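Local coordinates for protein putative oxidoreductase (Gluconobacter oxydans, PDB 3WJ7) that probably acts as an NAD(P)-dependent carbonyl reductase or dehydrogenase of the extended short-chain dehydrogenase/reductase family, at residues G250-M255 / D326-A331; D87-V92 / T193-M198; R167-K172 / A176-P181. All coordinates share one frame; numbering follows the deposited sequence.

Contact 1: residues G250-M255 / D326-A331; sequences GDLFRM and DAVTDA
V328 of helix 324-337 points at helix 249-259 and meets M255 and L252, three residues apart on that helix. The M255 thioether chain comes in obliquely across the valine and touches it with the terminal methyl alone: CE lies 3.3 Å from V328 CG2 and also close to CB and CG1. A bend about the last torsion of M255 (chi3 30°) turns this methyl onto the valine. L252 starts out less directly aimed, but CG stands anti to the backbone N (chi1 -178°), and this brings CD1 to 3.7 Å from the same V328 CG2. Thus one valine methyl has a partner from each of the two side chains, while CG1 lies toward M255.

V256 and I259 of helix 249-259 extend the patch around V328, and L252 also rests on I217 of strand 214-219. Polar anchoring of helix 324-337 lies outside the interface, where D330 OD2 bonds H219 NE2. With only aliphatic carbons and the methionine methyl meeting, the two helices are joined here by burial of apolar surface, which sets their approach without a directional bond.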
loop_
_atom_site.group_PDB
_atom_site.type_symbol
_atom_site.label_atom_id
_atom_site.label_comp_id
_atom_site.label_asym_id
_atom_site.label_seq_id
_atom_site.Cartn_x
_atom_site.Cartn_y
_atom_site.Cartn_z
ATOM N N GLY A 250 16.229 -16.623 -21.378
ATOM C CA GLY A 250 17.358 -16.579 -22.311
ATOM C C GLY A 250 17.007 -17.244 -23.641
ATOM O O GLY A 250 17.306 -16.694 -24.728
ATOM N N ASP A 251 16.344 -18.399 -23.560
ATOM C CA ASP A 251 15.945 -19.141 -24.753
ATOM C C ASP A 251 14.907 -18.378 -25.545
ATOM O O ASP A 251 14.992 -18.299 -26.763
ATOM C CB ASP A 251 15.437 -20.537 -24.390
ATOM C CG ASP A 251 16.539 -21.430 -23.829
ATOM O OD1 ASP A 251 17.721 -21.253 -24.208
ATOM O OD2 ASP A 251 16.229 -22.297 -22.985
ATOM N N LEU A 252 13.937 -17.818 -24.838
ATOM C CA LEU A 252 12.976 -16.911 -25.423
ATOM C C LEU A 252 13.640 -15.799 -26.236
ATOM O O LEU A 252 13.255 -15.558 -27.381
ATOM C CB LEU A 252 12.096 -16.279 -24.334
ATOM C CG LEU A 252 11.013 -15.349 -24.878
ATOM C CD1 LEU A 252 10.069 -16.083 -25.835
ATOM C CD2 LEU A 252 10.231 -14.711 -23.742
ATOM N N PHE A 253 14.618 -15.123 -25.628
ATOM C CA PHE A 253 15.335 -14.029 -26.284
ATOM C C PHE A 253 16.215 -14.500 -27.442
ATOM O O PHE A 253 16.262 -13.831 -28.466
ATOM C CB PHE A 253 16.133 -13.198 -25.286
ATOM C CG PHE A 253 15.284 -12.454 -24.307
ATOM C CD1 PHE A 253 15.662 -12.374 -22.971
ATOM C CD2 PHE A 253 14.116 -11.809 -24.727
ATOM C CE1 PHE A 253 14.879 -11.682 -22.065
ATOM C CE2 PHE A 253 13.323 -11.137 -23.833
ATOM C CZ PHE A 253 13.705 -11.066 -22.493
ATOM N N ARG A 254 16.860 -15.656 -27.288
ATOM C CA ARG A 254 17.414 -16.384 -28.444
ATOM C C ARG A 254 16.427 -16.477 -29.637
ATOM O O ARG A 254 16.794 -16.086 -30.750
ATOM C CB ARG A 254 17.930 -17.779 -28.043
ATOM C CG ARG A 254 19.359 -17.759 -27.503
ATOM C CD ARG A 254 19.722 -18.980 -26.645
ATOM N NE ARG A 254 20.263 -18.541 -25.349
ATOM C CZ ARG A 254 20.509 -19.326 -24.300
ATOM N NH1 ARG A 254 20.296 -20.637 -24.367
ATOM N NH2 ARG A 254 20.985 -18.793 -23.173
ATOM N N MET A 255 15.203 -16.960 -29.407
ATOM C CA MET A 255 14.193 -17.097 -30.476
ATOM C C MET A 255 13.826 -15.743 -31.065
ATOM O O MET A 255 13.874 -15.574 -32.278
ATOM C CB MET A 255 12.904 -17.694 -29.962
ATOM C CG MET A 255 12.805 -19.189 -29.878
ATOM S SD MET A 255 11.146 -19.650 -29.297
ATOM C CE MET A 255 10.214 -18.274 -29.941
ATOM N N ASP A 326 5.589 -20.284 -32.380
ATOM C CA ASP A 326 4.499 -19.769 -33.193
ATOM C C ASP A 326 3.953 -18.453 -32.611
ATOM O O ASP A 326 3.636 -17.506 -33.363
ATOM C CB ASP A 326 3.395 -20.829 -33.364
ATOM C CG ASP A 326 3.766 -21.956 -34.391
ATOM O OD1 ASP A 326 4.962 -22.108 -34.785
ATOM O OD2 ASP A 326 2.832 -22.710 -34.802
ATOM N N ALA A 327 3.842 -18.397 -31.282
ATOM C CA ALA A 327 3.302 -17.215 -30.641
ATOM C C ALA A 327 4.214 -16.015 -30.778
ATOM O O ALA A 327 3.731 -14.890 -31.017
ATOM C CB ALA A 327 3.002 -17.460 -29.179
ATOM N N VAL A 328 5.506 -16.254 -30.613
ATOM C CA VAL A 328 6.522 -15.212 -30.701
ATOM C C VAL A 328 6.611 -14.651 -32.131
ATOM O O VAL A 328 6.677 -13.437 -32.330
ATOM C CB VAL A 328 7.913 -15.767 -30.262
ATOM C CG1 VAL A 328 9.026 -14.773 -30.535
ATOM C CG2 VAL A 328 7.898 -16.194 -28.802
ATOM N N THR A 329 6.615 -15.553 -33.115
ATOM C CA THR A 329 6.560 -15.228 -34.538
ATOM C C THR A 329 5.409 -14.312 -34.922
ATOM O O THR A 329 5.612 -13.297 -35.554
ATOM C CB THR A 329 6.459 -16.527 -35.378
ATOM O OG1 THR A 329 7.634 -17.342 -35.153
ATOM C CG2 THR A 329 6.323 -16.209 -36.869
ATOM N N ASP A 330 4.191 -14.682 -34.564
ATOM C CA ASP A 330 3.028 -13.839 -34.851
ATOM C C ASP A 330 3.093 -12.463 -34.164
ATOM O O ASP A 330 2.828 -11.441 -34.810
ATOM C CB ASP A 330 1.752 -14.533 -34.434
ATOM C CG ASP A 330 1.535 -15.844 -35.142
ATOM O OD1 ASP A 330 2.234 -16.122 -36.150
ATOM O OD2 ASP A 330 0.639 -16.592 -34.681
ATOM N N ALA A 331 3.476 -12.449 -32.879
ATOM C CA ALA A 331 3.591 -11.216 -32.108
ATOM C C ALA A 331 4.573 -10.239 -32.776
ATOM O O ALA A 331 4.285 -9.029 -32.892
ATOM C CB ALA A 331 3.994 -11.518 -30.663
#

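Contact 2: residues D87-V92 / T193-M198; sequences DYRLWV and TPTGQM
P194, the first residue of helix 194-203, lies with CG and CD of its ring beside the backbone and side-chain base of Y88 and R89. The ring carbon P194 CG meets R89 CB at 4.0 Å, and P194 CD lies equally far from the carbonyl oxygen Y88 O. R89 sends its chain past the proline toward the helix, with a bend at chi3 (143°). Its guanidinium is oblique to P194 CB, and T195 OG1 sits at the edge of that group near its plane. At 4.2 Å from R89 NH1 this hydroxyl is too distant for a bond, and the arginine is poorly ordered. Y88 also points at the helix start, and its CD2 comes within 4.7 Å of T193 CG2; the ring packs further on T183, P184 and Y154.

T193 N-caps the helix: G196 N donates to its OG1 (2.9 Å, 160°), and D189 shares that hydroxyl. Y154 occupies the tyrosine position of the YxxxK motif of this enzyme family, so the loop probably borders the active-site cleft. From the same loop, V92 N bonds E291 of the second subunit. The contact itself is van der Waals packing without a polar bond between the two segments, which implies that the loop meets the capped helix start through fitted, mainly apolar surfaces, the R89 guanidinium probably being only weakly held by them.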
loop_
_atom_site.group_PDB
_atom_site.type_symbol
_atom_site.label_atom_id
_atom_site.label_comp_id
_atom_site.label_asym_id
_atom_site.label_seq_id
_atom_site.Cartn_x
_atom_site.Cartn_y
_atom_site.Cartn_z
ATOM N N ASP A 87 -7.468 -5.893 -17.319
ATOM C CA ASP A 87 -6.063 -5.891 -17.693
ATOM C C ASP A 87 -5.364 -7.176 -17.235
ATOM O O ASP A 87 -5.972 -8.090 -16.660
ATOM C CB ASP A 87 -5.335 -4.686 -17.090
ATOM C CG ASP A 87 -6.258 -3.537 -16.795
ATOM O OD1 ASP A 87 -6.658 -2.832 -17.754
ATOM O OD2 ASP A 87 -6.582 -3.340 -15.599
ATOM N N TYR A 88 -4.060 -7.189 -17.491
ATOM C CA TYR A 88 -3.165 -8.298 -17.240
ATOM C C TYR A 88 -1.858 -7.603 -16.797
ATOM O O TYR A 88 -1.094 -7.098 -17.633
ATOM C CB TYR A 88 -2.995 -9.148 -18.546
ATOM C CG TYR A 88 -1.999 -10.291 -18.410
ATOM C CD1 TYR A 88 -2.425 -11.631 -18.247
ATOM C CD2 TYR A 88 -0.620 -10.022 -18.403
ATOM C CE1 TYR A 88 -1.497 -12.649 -18.073
ATOM C CE2 TYR A 88 0.310 -11.028 -18.226
ATOM C CZ TYR A 88 -0.112 -12.334 -18.066
ATOM O OH TYR A 88 0.890 -13.283 -17.904
ATOM N N ARG A 89 -1.630 -7.524 -15.484
ATOM C CA ARG A 89 -0.446 -6.831 -14.919
ATOM C C ARG A 89 -0.310 -5.305 -15.217
ATOM O O ARG A 89 0.819 -4.806 -15.315
ATOM C CB ARG A 89 0.857 -7.558 -15.303
ATOM C CG ARG A 89 1.214 -8.795 -14.485
ATOM C CD ARG A 89 2.047 -9.733 -15.355
ATOM N NE ARG A 89 3.118 -10.456 -14.660
ATOM C CZ ARG A 89 4.211 -10.941 -15.259
ATOM N NH1 ARG A 89 4.400 -10.773 -16.568
ATOM N NH2 ARG A 89 5.128 -11.588 -14.548
ATOM N N LEU A 90 -1.439 -4.584 -15.339
ATOM C CA LEU A 90 -1.466 -3.109 -15.417
ATOM C C LEU A 90 -0.816 -2.475 -14.172
ATOM O O LEU A 90 -1.352 -2.564 -13.065
ATOM C CB LEU A 90 -2.906 -2.581 -15.551
ATOM C CG LEU A 90 -3.192 -1.049 -15.517
ATOM C CD1 LEU A 90 -3.156 -0.398 -16.896
ATOM C CD2 LEU A 90 -4.527 -0.704 -14.855
ATOM N N TRP A 91 0.336 -1.844 -14.352
ATOM C CA TRP A 91 0.993 -1.110 -13.293
ATOM C C TRP A 91 0.041 -0.014 -12.750
ATOM O O TRP A 91 -0.741 0.579 -13.516
ATOM C CB TRP A 91 2.288 -0.496 -13.828
ATOM C CG TRP A 91 2.909 0.437 -12.871
ATOM C CD1 TRP A 91 3.930 0.163 -12.036
ATOM C CD2 TRP A 91 2.523 1.808 -12.603
ATOM N NE1 TRP A 91 4.230 1.266 -11.268
ATOM C CE2 TRP A 91 3.379 2.288 -11.589
ATOM C CE3 TRP A 91 1.537 2.669 -13.125
ATOM C CZ2 TRP A 91 3.297 3.588 -11.080
ATOM C CZ3 TRP A 91 1.441 3.971 -12.607
ATOM C CH2 TRP A 91 2.320 4.411 -11.595
ATOM N N VAL A 92 0.099 0.242 -11.439
ATOM C CA VAL A 92 -0.723 1.274 -10.810
ATOM C C VAL A 92 0.043 1.905 -9.664
ATOM O O VAL A 92 0.856 1.250 -9.024
ATOM C CB VAL A 92 -2.074 0.711 -10.243
ATOM C CG1 VAL A 92 -3.131 0.562 -11.335
ATOM C CG2 VAL A 92 -1.872 -0.608 -9.518
ATOM N N THR A 193 1.249 -5.784 -23.370
ATOM C CA THR A 193 1.551 -6.482 -22.102
ATOM C C THR A 193 3.054 -6.373 -21.767
ATOM O O THR A 193 3.865 -6.080 -22.648
ATOM C CB THR A 193 1.308 -8.006 -22.278
ATOM O OG1 THR A 193 2.258 -8.531 -23.237
ATOM C CG2 THR A 193 -0.093 -8.284 -22.751
ATOM N N PRO A 194 3.437 -6.633 -20.510
ATOM C CA PRO A 194 4.879 -6.665 -20.137
ATOM C C PRO A 194 5.749 -7.608 -21.003
ATOM O O PRO A 194 6.827 -7.187 -21.482
ATOM C CB PRO A 194 4.874 -7.144 -18.686
ATOM C CG PRO A 194 3.475 -6.883 -18.196
ATOM C CD PRO A 194 2.542 -6.731 -19.348
ATOM N N THR A 195 5.286 -8.850 -21.206
ATOM C CA THR A 195 5.979 -9.814 -22.048
ATOM C C THR A 195 6.090 -9.350 -23.524
ATOM O O THR A 195 7.173 -9.487 -24.149
ATOM C CB THR A 195 5.390 -11.232 -21.870
ATOM O OG1 THR A 195 5.631 -11.666 -20.516
ATOM C CG2 THR A 195 6.031 -12.212 -22.811
ATOM N N GLY A 196 5.012 -8.768 -24.067
ATOM C CA GLY A 196 5.119 -8.091 -25.368
ATOM C C GLY A 196 6.202 -6.996 -25.411
ATOM O O GLY A 196 6.924 -6.849 -26.430
ATOM N N GLN A 197 6.341 -6.235 -24.314
ATOM C CA GLN A 197 7.195 -5.062 -24.322
ATOM C C GLN A 197 8.603 -5.604 -24.323
ATOM O O GLN A 197 9.474 -5.137 -25.095
ATOM C CB GLN A 197 6.870 -4.096 -23.156
ATOM C CG GLN A 197 7.592 -2.727 -23.116
ATOM C CD GLN A 197 7.550 -1.949 -24.438
ATOM O OE1 GLN A 197 6.502 -1.435 -24.854
ATOM N NE2 GLN A 197 8.701 -1.873 -25.114
ATOM N N MET A 198 8.830 -6.652 -23.525
ATOM C CA MET A 198 10.123 -7.371 -23.604
ATOM C C MET A 198 10.463 -7.883 -25.013
ATOM O O MET A 198 11.597 -7.764 -25.469
ATOM C CB MET A 198 10.148 -8.532 -22.645
ATOM C CG MET A 198 10.646 -8.196 -21.244
ATOM S SD MET A 198 10.244 -9.647 -20.249
ATOM C CE MET A 198 11.758 -9.964 -19.387
#

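Contact 3: residues R167-K172 / A176-P181; sequences RLIREK and AIIVNP
I169 reaches from helix 153-172 to the start of strand 176-185 and carries the whole helix side of this contact. Its CG1 stands anti to the carbonyl carbon (chi1 -71°), and the chain then runs on fully extended (chi2 168°), so the longer branch is thrust outward at the sheet. The terminal CD1 settles beside A176, 4.0 Å from CB and 3.6 Å from the carbonyl oxygen A176 O, while CG1 also lies 4.0 Å from A176 CB. Beyond the alanine, I178 offers its own extended branch, and the I169 methyl comes against the side of that branch's end, I169 CD1 to I178 CD1 4.3 Å. A176 and I178 thus turn the same way, toward the helix, whereas I177 between them points to the other side of the sheet and packs on A230 of helix 220-233. Replacing I169 by alanine would probably open a gap between helix and strand and deprive A176 CB and I178 CD1 of an apolar partner on the helix.

Another side of the helix turn is polar. R167 NH1 donates to E171 OE1 one turn on, at 3.3 Å and 156°, the carboxylate oxygen being met nearly end-on while lying somewhat out of the guanidinium plane. The other nitrogen, R167 NH2, is bridged to E164, so acids one turn on and nearly one turn back share the arginine.

Strand 176-185 lies parallel to strand 120-124, with I177 bonded through its backbone to I121 and Y123; helix 153-172 links the two in a beta-alpha-beta crossover of the Rossmann-like domain. The chemistry implies that aliphatic branches fill the space between helix and strand, while R167 pairs with acids of its own helix.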
loop_
_atom_site.group_PDB
_atom_site.type_symbol
_atom_site.label_atom_id
_atom_site.label_comp_id
_atom_site.label_asym_id
_atom_site.label_seq_id
_atom_site.Cartn_x
_atom_site.Cartn_y
_atom_site.Cartn_z
ATOM N N ARG A 167 -14.520 -20.463 -2.896
ATOM C CA ARG A 167 -15.363 -20.406 -1.699
ATOM C C ARG A 167 -16.815 -20.387 -2.182
ATOM O O ARG A 167 -17.632 -21.198 -1.760
ATOM C CB ARG A 167 -14.998 -19.188 -0.810
ATOM C CG ARG A 167 -15.540 -19.191 0.635
ATOM C CD ARG A 167 -15.652 -17.811 1.332
ATOM N NE ARG A 167 -15.837 -16.664 0.427
ATOM C CZ ARG A 167 -16.984 -16.021 0.135
ATOM N NH1 ARG A 167 -18.184 -16.365 0.660
ATOM N NH2 ARG A 167 -16.912 -15.008 -0.726
ATOM N N LEU A 168 -17.110 -19.525 -3.150
ATOM C CA LEU A 168 -18.448 -19.460 -3.711
ATOM C C LEU A 168 -18.866 -20.719 -4.437
ATOM O O LEU A 168 -20.042 -21.037 -4.465
ATOM C CB LEU A 168 -18.599 -18.238 -4.619
ATOM C CG LEU A 168 -18.439 -16.882 -3.920
ATOM C CD1 LEU A 168 -18.248 -15.774 -4.939
ATOM C CD2 LEU A 168 -19.647 -16.568 -3.052
ATOM N N ILE A 169 -17.935 -21.443 -5.034
ATOM C CA ILE A 169 -18.303 -22.707 -5.661
ATOM C C ILE A 169 -18.784 -23.699 -4.578
ATOM O O ILE A 169 -19.774 -24.410 -4.778
ATOM C CB ILE A 169 -17.133 -23.300 -6.475
ATOM C CG1 ILE A 169 -16.893 -22.479 -7.744
ATOM C CG2 ILE A 169 -17.359 -24.783 -6.806
ATOM C CD1 ILE A 169 -15.589 -22.803 -8.444
ATOM N N ARG A 170 -18.094 -23.734 -3.436
ATOM C CA ARG A 170 -18.414 -24.687 -2.377
ATOM C C ARG A 170 -19.578 -24.229 -1.489
ATOM O O ARG A 170 -20.493 -24.984 -1.204
ATOM C CB ARG A 170 -17.192 -24.972 -1.513
ATOM C CG ARG A 170 -16.276 -26.033 -2.079
ATOM C CD ARG A 170 -15.892 -27.056 -1.006
ATOM N NE ARG A 170 -14.686 -27.820 -1.366
ATOM C CZ ARG A 170 -14.428 -29.084 -1.013
ATOM N NH1 ARG A 170 -15.297 -29.792 -0.286
ATOM N NH2 ARG A 170 -13.285 -29.647 -1.406
ATOM N N GLU A 171 -19.553 -22.985 -1.069
ATOM C CA GLU A 171 -20.536 -22.545 -0.107
ATOM C C GLU A 171 -21.890 -22.208 -0.715
ATOM O O GLU A 171 -22.895 -22.223 -0.023
ATOM C CB GLU A 171 -20.012 -21.360 0.711
ATOM C CG GLU A 171 -18.922 -21.728 1.703
ATOM C CD GLU A 171 -18.343 -20.501 2.399
ATOM O OE1 GLU A 171 -18.630 -19.349 1.960
ATOM O OE2 GLU A 171 -17.586 -20.679 3.383
ATOM N N LYS A 172 -21.924 -21.881 -1.994
ATOM C CA LYS A 172 -23.139 -21.322 -2.567
ATOM C C LYS A 172 -23.436 -21.937 -3.916
ATOM O O LYS A 172 -24.306 -21.453 -4.632
ATOM C CB LYS A 172 -23.073 -19.787 -2.645
ATOM C CG LYS A 172 -22.797 -19.132 -1.303
ATOM C CD LYS A 172 -23.150 -17.663 -1.308
ATOM C CE LYS A 172 -23.427 -17.186 0.113
ATOM N NZ LYS A 172 -23.887 -15.762 0.155
ATOM N N ALA A 176 -19.345 -22.425 -11.480
ATOM C CA ALA A 176 -18.121 -21.909 -12.130
ATOM C C ALA A 176 -17.074 -22.979 -12.431
ATOM O O ALA A 176 -16.854 -23.930 -11.646
ATOM C CB ALA A 176 -17.501 -20.766 -11.314
ATOM N N ILE A 177 -16.461 -22.823 -13.595
ATOM C CA ILE A 177 -15.330 -23.608 -14.024
ATOM C C ILE A 177 -14.178 -22.623 -14.124
ATOM O O ILE A 177 -14.346 -21.537 -14.693
ATOM C CB ILE A 177 -15.616 -24.163 -15.422
ATOM C CG1 ILE A 177 -16.728 -25.221 -15.360
ATOM C CG2 ILE A 177 -14.335 -24.607 -16.110
ATOM C CD1 ILE A 177 -17.341 -25.642 -16.703
ATOM N N ILE A 178 -13.009 -22.999 -13.590
ATOM C CA ILE A 178 -11.821 -22.137 -13.588
ATOM C C ILE A 178 -10.737 -22.555 -14.586
ATOM O O ILE A 178 -10.313 -23.717 -14.666
ATOM C CB ILE A 178 -11.153 -22.082 -12.204
ATOM C CG1 ILE A 178 -12.184 -21.748 -11.140
ATOM C CG2 ILE A 178 -9.951 -21.102 -12.203
ATOM C CD1 ILE A 178 -11.623 -21.784 -9.723
ATOM N N VAL A 179 -10.209 -21.537 -15.245
ATOM C CA VAL A 179 -9.165 -21.631 -16.220
ATOM C C VAL A 179 -7.972 -20.780 -15.680
ATOM O O VAL A 179 -8.165 -19.717 -15.060
ATOM C CB VAL A 179 -9.846 -21.151 -17.508
ATOM C CG1 VAL A 179 -9.087 -20.117 -18.297
ATOM C CG2 VAL A 179 -10.376 -22.338 -18.336
ATOM N N ASN A 180 -6.760 -21.285 -15.852
ATOM C CA ASN A 180 -5.522 -20.665 -15.414
ATOM C C ASN A 180 -4.543 -20.562 -16.616
ATOM O O ASN A 180 -3.700 -21.427 -16.823
ATOM C CB ASN A 180 -4.880 -21.511 -14.308
ATOM C CG ASN A 180 -5.790 -21.720 -13.091
ATOM O OD1 ASN A 180 -5.611 -21.065 -12.049
ATOM N ND2 ASN A 180 -6.745 -22.643 -13.197
ATOM N N PRO A 181 -4.663 -19.517 -17.433
ATOM C CA PRO A 181 -3.700 -19.280 -18.514
ATOM C C PRO A 181 -2.289 -19.011 -17.969
ATOM O O PRO A 181 -2.153 -18.504 -16.865
ATOM C CB PRO A 181 -4.191 -17.987 -19.150
ATOM C CG PRO A 181 -5.566 -17.743 -18.607
ATOM C CD PRO A 181 -5.626 -18.418 -17.284
#

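How the contacts relate
Contacts 1 and 2 adjoin, their centres about 17 Å apart: F253 CZ of helix 249-259 packs at 3.8 Å on M198 CE of helix 194-203. Contact 3 stands apart, its centre about 25 Å from that of contact 2 and about 33 Å from that of contact 1, on the opposite side of the chain's centre from the latter. It is nevertheless nested within the loop that contact 2 closes, since both its segments lie in the chain between 87-92 and 193-198. Contact 2 adjoins Y154, the probable catalytic-motif tyrosine, and a bound mercury ion comes within about 5 Å of the Y88 side chain. Contact 3 belongs to the Rossmann-like sheet, whereas contact 1 joins helix 249-259 to helix 324-337, the last of the chain.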